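Local coordinates for 50S ribosomal protein L16 arginine hydroxylase (Escherichia coli, PDB 4CCL) that catalyses the 2-oxoglutarate- and iron-dependent 3-hydroxylation of an arginine in ribosomal protein uL16, regulating growth, and works as a homodimer, at the interface of chains A and B. Residues are numbered along the deposited sequence; one frame, centred on the assembly and turned at random. Chains: chain A/B, 50S ribosomal protein L16 arginine hydroxylase.

Contact 1: the interface of chains A and B. Residues chain A 210-211, 214, 258, 264; chain B 211, 250, 254.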
loop_
_atom_site.group_PDB
_atom_site.type_symbol
_atom_site.label_atom_id
_atom_site.label_comp_id
_atom_site.label_asym_id
_atom_site.label_seq_id
_atom_site.Cartn_x
_atom_site.Cartn_y
_atom_site.Cartn_z
ATOM N N LEU A 210 -4.530 -6.960 4.132
ATOM C CA LEU A 210 -5.269 -7.089 2.882
ATOM C C LEU A 210 -5.048 -5.866 1.997
ATOM O O LEU A 210 -4.741 -5.993 0.808
ATOM C CB LEU A 210 -6.766 -7.270 3.155
ATOM C CG LEU A 210 -7.194 -8.554 3.870
ATOM C CD1 LEU A 210 -8.673 -8.513 4.216
ATOM C CD2 LEU A 210 -6.877 -9.770 3.016
ATOM N N ILE A 211 -5.197 -4.682 2.582
ATOM C CA ILE A 211 -5.076 -3.444 1.822
ATOM C C ILE A 211 -3.641 -3.193 1.332
ATOM O O ILE A 211 -3.437 -2.760 0.196
ATOM C CB ILE A 211 -5.654 -2.227 2.603
ATOM C CG1 ILE A 211 -6.109 -1.134 1.638
ATOM C CG2 ILE A 211 -4.665 -1.674 3.618
ATOM C CD1 ILE A 211 -7.188 -1.583 0.678
ATOM N N PHE A 214 -2.858 -6.008 -1.428
ATOM C CA PHE A 214 -3.575 -5.688 -2.656
ATOM C C PHE A 214 -3.022 -4.436 -3.331
ATOM O O PHE A 214 -2.957 -4.377 -4.555
ATOM C CB PHE A 214 -5.081 -5.540 -2.418
ATOM C CG PHE A 214 -5.875 -5.343 -3.683
ATOM C CD1 PHE A 214 -6.002 -6.371 -4.603
ATOM C CD2 PHE A 214 -6.496 -4.134 -3.950
ATOM C CE1 PHE A 214 -6.731 -6.196 -5.765
ATOM C CE2 PHE A 214 -7.226 -3.954 -5.109
ATOM C CZ PHE A 214 -7.345 -4.985 -6.017
ATOM N N ILE A 258 -11.337 -2.508 -6.449
ATOM C CA ILE A 258 -11.388 -3.645 -5.534
ATOM C C ILE A 258 -12.429 -4.690 -5.946
ATOM O O ILE A 258 -12.187 -5.895 -5.846
ATOM C CB ILE A 258 -11.640 -3.182 -4.089
ATOM C CG1 ILE A 258 -10.501 -2.264 -3.639
ATOM C CG2 ILE A 258 -11.791 -4.373 -3.153
ATOM C CD1 ILE A 258 -10.566 -1.868 -2.202
ATOM N N PHE A 264 -8.606 -9.156 -7.621
ATOM C CA PHE A 264 -8.630 -9.456 -6.192
ATOM C C PHE A 264 -8.491 -10.951 -5.939
ATOM O O PHE A 264 -7.742 -11.377 -5.052
ATOM C CB PHE A 264 -9.914 -8.953 -5.536
ATOM C CG PHE A 264 -10.019 -9.317 -4.087
ATOM C CD1 PHE A 264 -9.110 -8.812 -3.180
ATOM C CD2 PHE A 264 -11.007 -10.174 -3.632
ATOM C CE1 PHE A 264 -9.186 -9.145 -1.858
ATOM C CE2 PHE A 264 -11.086 -10.508 -2.294
ATOM C CZ PHE A 264 -10.172 -9.988 -1.408
ATOM N N ILE B 211 -5.352 4.133 -3.918
ATOM C CA ILE B 211 -5.242 2.921 -3.113
ATOM C C ILE B 211 -3.851 2.735 -2.477
ATOM O O ILE B 211 -3.751 2.313 -1.320
ATOM C CB ILE B 211 -5.700 1.670 -3.910
ATOM C CG1 ILE B 211 -6.033 0.505 -2.970
ATOM C CG2 ILE B 211 -4.671 1.286 -4.967
ATOM C CD1 ILE B 211 -6.825 -0.607 -3.636
ATOM N N LEU B 250 -13.752 -11.171 3.333
ATOM C CA LEU B 250 -12.415 -10.591 3.250
ATOM C C LEU B 250 -12.392 -9.240 2.532
ATOM O O LEU B 250 -11.834 -8.271 3.045
ATOM C CB LEU B 250 -11.457 -11.569 2.567
ATOM C CG LEU B 250 -11.054 -12.798 3.386
ATOM C CD1 LEU B 250 -10.589 -13.925 2.476
ATOM C CD2 LEU B 250 -9.971 -12.443 4.395
HETATM N N MSE B 254 -12.070 -4.690 3.551
HETATM C CA MSE B 254 -11.401 -3.565 2.900
HETATM C C MSE B 254 -12.366 -2.445 2.529
HETATM O O MSE B 254 -12.094 -1.268 2.798
HETATM C CB MSE B 254 -10.642 -4.024 1.656
HETATM C CG MSE B 254 -9.185 -4.365 1.891
HETATM SE SE MSE B 254 -8.439 -5.270 0.336
HETATM C CE MSE B 254 -9.891 -6.530 0.054
#
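Helices 207-220, 244-259 and 261-272 of chain A close around helix 244-258 of chain B, with helix 207-220 of chain B entering from another side, so that A:Leu210, A:Ile211 and A:Phe264 meet B:Met254 while A:Phe214 and A:Ile258 meet B:Ile211. This is an apolar helical core of the homodimer interface. B:Met254, a selenomethionine in the crystal, reaches into it. Its chain runs out nearly straight past CG (chi2 168°) and then bends at the selenium (chi3 -46°), which turns the methyl toward A:Phe264. CG of B:Met254 packs obliquely against A:Ile211 CD1 at 3.6 Å. SE of B:Met254 lies 3.8 Å from CB of A:Leu210, beside the turn of that helix. Beyond it, methyl CE reaches the CE1 corner of the A:Phe264 ring, the two side chains arriving from opposite directions. A:Leu210 also extends CD1 to the backbone carbonyl O of B:Leu250, 3.4 Å away, and their side chains cross at about a right angle. B:Ile211 holds CG1 anti to its own nitrogen (chi1 -161°) and stays extended, carrying CD1 onto the A:Phe214 ring. There CD1 of B:Ile211 rests 3.6 Å from CD2 of A:Phe214, with CE2 of the same ring and A:Ile258 CG1 also beside it.

Contact 2: the interface of chains A and B. Residues chain A 238-240; chain B 105, 311-313, 337-338.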
loop_
_atom_site.group_PDB
_atom_site.type_symbol
_atom_site.label_atom_id
_atom_site.label_comp_id
_atom_site.label_asym_id
_atom_site.label_seq_id
_atom_site.Cartn_x
_atom_site.Cartn_y
_atom_site.Cartn_z
ATOM N N HIS A 238 -16.148 28.426 -2.327
ATOM C CA HIS A 238 -14.731 28.689 -2.114
ATOM C C HIS A 238 -13.853 27.802 -2.992
ATOM O O HIS A 238 -13.975 26.577 -2.957
ATOM C CB HIS A 238 -14.373 28.505 -0.640
ATOM C CG HIS A 238 -15.318 29.209 0.295
ATOM N ND1 HIS A 238 -15.995 30.340 -0.058
ATOM C CD2 HIS A 238 -15.685 28.906 1.564
ATOM C CE1 HIS A 238 -16.757 30.730 0.964
ATOM N NE2 HIS A 238 -16.583 29.880 1.949
ATOM N N PRO A 239 -12.961 28.421 -3.780
ATOM C CA PRO A 239 -12.061 27.714 -4.701
ATOM C C PRO A 239 -11.195 26.665 -3.998
ATOM O O PRO A 239 -10.677 25.761 -4.653
ATOM C CB PRO A 239 -11.179 28.838 -5.259
ATOM C CG PRO A 239 -12.005 30.072 -5.114
ATOM C CD PRO A 239 -12.787 29.884 -3.852
ATOM N N ALA A 240 -11.052 26.786 -2.682
ATOM C CA ALA A 240 -10.226 25.870 -1.907
ATOM C C ALA A 240 -10.998 24.636 -1.435
ATOM O O ALA A 240 -10.408 23.703 -0.892
ATOM C CB ALA A 240 -9.619 26.600 -0.719
ATOM N N ASP B 105 -8.966 24.710 -6.657
ATOM C CA ASP B 105 -7.586 24.763 -6.178
ATOM C C ASP B 105 -6.947 23.379 -6.105
ATOM O O ASP B 105 -5.749 23.231 -6.342
ATOM C CB ASP B 105 -7.508 25.418 -4.795
ATOM C CG ASP B 105 -7.742 26.914 -4.841
ATOM O OD1 ASP B 105 -7.604 27.509 -5.930
ATOM O OD2 ASP B 105 -8.055 27.496 -3.780
ATOM N N VAL B 311 -3.648 24.914 0.342
ATOM C CA VAL B 311 -4.542 24.939 1.490
ATOM C C VAL B 311 -5.949 24.581 1.030
ATOM O O VAL B 311 -6.561 25.311 0.249
ATOM C CB VAL B 311 -4.558 26.323 2.158
ATOM C CG1 VAL B 311 -5.315 26.265 3.470
ATOM C CG2 VAL B 311 -3.139 26.812 2.387
ATOM N N LEU B 312 -6.458 23.452 1.509
ATOM C CA LEU B 312 -7.718 22.924 0.994
ATOM C C LEU B 312 -8.701 22.584 2.100
ATOM O O LEU B 312 -8.318 22.076 3.147
ATOM C CB LEU B 312 -7.453 21.687 0.138
ATOM C CG LEU B 312 -6.494 21.930 -1.027
ATOM C CD1 LEU B 312 -6.031 20.622 -1.636
ATOM C CD2 LEU B 312 -7.141 22.819 -2.081
ATOM N N ARG B 313 -9.977 22.862 1.860
ATOM C CA ARG B 313 -11.001 22.585 2.854
ATOM C C ARG B 313 -11.831 21.362 2.480
ATOM O O ARG B 313 -12.451 21.323 1.416
ATOM C CB ARG B 313 -11.912 23.800 3.043
ATOM C CG ARG B 313 -13.025 23.570 4.047
ATOM C CD ARG B 313 -14.010 24.722 4.070
ATOM N NE ARG B 313 -13.554 25.832 4.899
ATOM C CZ ARG B 313 -13.662 25.867 6.223
ATOM N NH1 ARG B 313 -14.204 24.846 6.873
ATOM N NH2 ARG B 313 -13.223 26.919 6.899
ATOM N N ALA B 337 -7.697 29.547 3.792
ATOM C CA ALA B 337 -7.835 28.703 2.609
ATOM C C ALA B 337 -8.031 29.478 1.305
ATOM O O ALA B 337 -7.319 29.248 0.328
ATOM C CB ALA B 337 -8.960 27.700 2.803
ATOM N N SER B 338 -8.994 30.397 1.292
ATOM C CA SER B 338 -9.440 30.999 0.035
ATOM C C SER B 338 -8.768 32.308 -0.385
ATOM O O SER B 338 -9.025 32.807 -1.481
ATOM C CB SER B 338 -10.960 31.155 0.021
ATOM O OG SER B 338 -11.594 29.892 -0.047
#
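One face of the B:Asp105 carboxylate is covered by A:Pro239, whose carbonyl group and ring carbon CB both lie over it; the carboxylate and the peptide following A:Pro239 are turned only about 30° from each other. Beside the OD2 end of the carboxylate sits the methyl of A:Ala240, with CB 3.6 Å from OD2 of B:Asp105. The backbone N-H of B:Asp105 donates to A:Pro239 O at 2.8 Å. Because CG of B:Asp105 stands beside its own nitrogen (chi1 -73°), the N-H and the carboxylate address the same proline carbonyl, the first at its oxygen and the second over its face. Without the carboxylate, as with an alanine at B:Asp105, A:Pro239 and the A:Ala240 methyl would probably lose their cover on this side and the loop could shift. One residue on, A:Ala240 O accepts from the backbone N of B:Arg313, in strand 311-314, at 2.9 Å. The A:Ala240 methyl carbon CB meanwhile packs on CB of B:Ala337 at 3.7 Å, near the end of helix 330-338. B:Ser338 lies alongside CB of A:His238 and shields the start of the loop. Residues 238-240 of chain A are thus inserted between the JmjC region and the winged-helix region of chain B, a placement that ties the homodimer together and may help fix how those two parts of the partner are set.

Contact 3: the interface of chains A and B. Residues chain A 233, 236, 239, 241, 246; chain B 104-106.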
loop_
_atom_site.group_PDB
_atom_site.type_symbol
_atom_site.label_atom_id
_atom_site.label_comp_id
_atom_site.label_asym_id
_atom_site.label_seq_id
_atom_site.Cartn_x
_atom_site.Cartn_y
_atom_site.Cartn_z
ATOM N N VAL A 233 -17.138 19.576 -14.113
ATOM C CA VAL A 233 -16.644 19.953 -12.783
ATOM C C VAL A 233 -17.520 20.976 -12.060
ATOM O O VAL A 233 -17.833 22.039 -12.594
ATOM C CB VAL A 233 -15.215 20.539 -12.898
ATOM C CG1 VAL A 233 -15.135 21.545 -14.048
ATOM C CG2 VAL A 233 -14.778 21.187 -11.593
ATOM N N ARG A 236 -18.403 25.944 -6.887
ATOM C CA ARG A 236 -18.255 25.969 -5.438
ATOM C C ARG A 236 -18.128 27.395 -4.921
ATOM O O ARG A 236 -17.677 28.287 -5.637
ATOM C CB ARG A 236 -17.036 25.148 -5.012
ATOM C CG ARG A 236 -15.712 25.690 -5.529
ATOM C CD ARG A 236 -15.087 24.774 -6.569
ATOM N NE ARG A 236 -14.444 23.612 -5.962
ATOM C CZ ARG A 236 -14.595 22.363 -6.390
ATOM N NH1 ARG A 236 -15.371 22.104 -7.434
ATOM N NH2 ARG A 236 -13.971 21.369 -5.773
ATOM N N PRO A 239 -12.961 28.421 -3.780
ATOM C CA PRO A 239 -12.061 27.714 -4.701
ATOM C C PRO A 239 -11.195 26.665 -3.998
ATOM O O PRO A 239 -10.677 25.761 -4.653
ATOM C CB PRO A 239 -11.179 28.838 -5.259
ATOM C CG PRO A 239 -12.005 30.072 -5.114
ATOM C CD PRO A 239 -12.787 29.884 -3.852
ATOM N N ASP A 241 -12.312 24.635 -1.645
ATOM C CA ASP A 241 -13.162 23.541 -1.179
ATOM C C ASP A 241 -13.061 22.297 -2.056
ATOM O O ASP A 241 -12.901 22.393 -3.272
ATOM C CB ASP A 241 -14.627 23.982 -1.116
ATOM C CG ASP A 241 -14.854 25.127 -0.150
ATOM O OD1 ASP A 241 -13.952 25.412 0.666
ATOM O OD2 ASP A 241 -15.942 25.740 -0.206
ATOM N N GLU A 246 -17.162 14.912 -5.255
ATOM C CA GLU A 246 -15.829 14.608 -5.760
ATOM C C GLU A 246 -15.170 13.508 -4.925
ATOM O O GLU A 246 -14.584 12.555 -5.468
ATOM C CB GLU A 246 -14.970 15.875 -5.765
ATOM C CG GLU A 246 -15.504 16.967 -6.681
ATOM C CD GLU A 246 -14.765 18.283 -6.528
ATOM O OE1 GLU A 246 -14.770 18.856 -5.417
ATOM O OE2 GLU A 246 -14.173 18.740 -7.529
ATOM N N PRO B 104 -11.084 24.417 -9.552
ATOM C CA PRO B 104 -10.783 24.083 -8.153
ATOM C C PRO B 104 -9.294 24.138 -7.813
ATOM O O PRO B 104 -8.470 23.662 -8.594
ATOM C CB PRO B 104 -11.296 22.644 -8.017
ATOM C CG PRO B 104 -12.296 22.487 -9.108
ATOM C CD PRO B 104 -11.781 23.317 -10.241
ATOM N N ASP B 105 -8.966 24.710 -6.657
ATOM C CA ASP B 105 -7.586 24.763 -6.178
ATOM C C ASP B 105 -6.947 23.379 -6.105
ATOM O O ASP B 105 -5.749 23.231 -6.342
ATOM C CB ASP B 105 -7.508 25.418 -4.795
ATOM C CG ASP B 105 -7.742 26.914 -4.841
ATOM O OD1 ASP B 105 -7.604 27.509 -5.930
ATOM O OD2 ASP B 105 -8.055 27.496 -3.780
ATOM N N TRP B 106 -7.744 22.369 -5.772
ATOM C CA TRP B 106 -7.202 21.029 -5.571
ATOM C C TRP B 106 -6.803 20.355 -6.888
ATOM O O TRP B 106 -5.911 19.507 -6.913
ATOM C CB TRP B 106 -8.157 20.160 -4.733
ATOM C CG TRP B 106 -9.303 19.539 -5.478
ATOM C CD1 TRP B 106 -10.544 20.076 -5.682
ATOM C CD2 TRP B 106 -9.323 18.246 -6.092
ATOM N NE1 TRP B 106 -11.328 19.201 -6.395
ATOM C CE2 TRP B 106 -10.601 18.069 -6.661
ATOM C CE3 TRP B 106 -8.380 17.220 -6.224
ATOM C CZ2 TRP B 106 -10.960 16.912 -7.349
ATOM C CZ3 TRP B 106 -8.738 16.072 -6.909
ATOM C CH2 TRP B 106 -10.017 15.927 -7.460
HETATM O O HOH W 1 -10.391 22.973 -4.168
#
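B:Trp106 is joined to chain A by a direct indole bond to A:Glu246 and by a water bridge from its backbone. NE1 of B:Trp106 donates to A:Glu246 OE2 at 3.1 Å, with the oxygen in the ring plane, whereas the nitrogen approaches from above the carboxylate, whose plane is turned 81° from the ring. Water 1 contacts the backbone N of B:Trp106 and the carbonyl oxygens of A:Pro239 and A:Asp241. Within chain A, a salt bridge fixes the acceptor: A:Arg236 NH2 lies 2.7 Å from A:Glu246 OE1 and also donates to OE2 through its syn lone pair. A:Arg236 NH2 also donates to A:Asp241 O at 2.9 Å, so the guanidinium is anchored through NH2, and its charge would probably steady the carboxylate. Apolar packing completes the patch. CG of B:Pro104 sits over the centre of one face of the A:Arg236 guanidinium, 3.5 Å above its plane, and A:Val233 CG2 meets it tip to tip at 3.7 Å, coming at roughly a right angle to the guanidinium contact. Bends at chi2 and chi3 (-111° and -78°) fold A:Arg236 into this position. In the fold, the chain A residues belong to the long connection after helix 207-220 and the first turn of helix 244-259, while residues 104-106 of chain B join 3-10 helix 98-102 to strand 108-116.

Contact 2 and contact 3 are neighbours, the centres of their C-alpha atoms about 7 Å apart, and they share A:Pro239 and B:Asp105; together they form one continuous docking site for the chain A connection on chain B. Contact 1 lies, by the same measure, about 31 Å from contact 2 and 29 Å from contact 3, in the helical middle of the dimer. Helix 244-259 of chain A runs from the centre to this flank, carrying A:Ile258 to contact 1 and A:Glu246 to contact 3. With the two-fold twins of all three, the homodimer is held by an apolar helical centre and, at each flank, a docking site of mixed polar and apolar contacts.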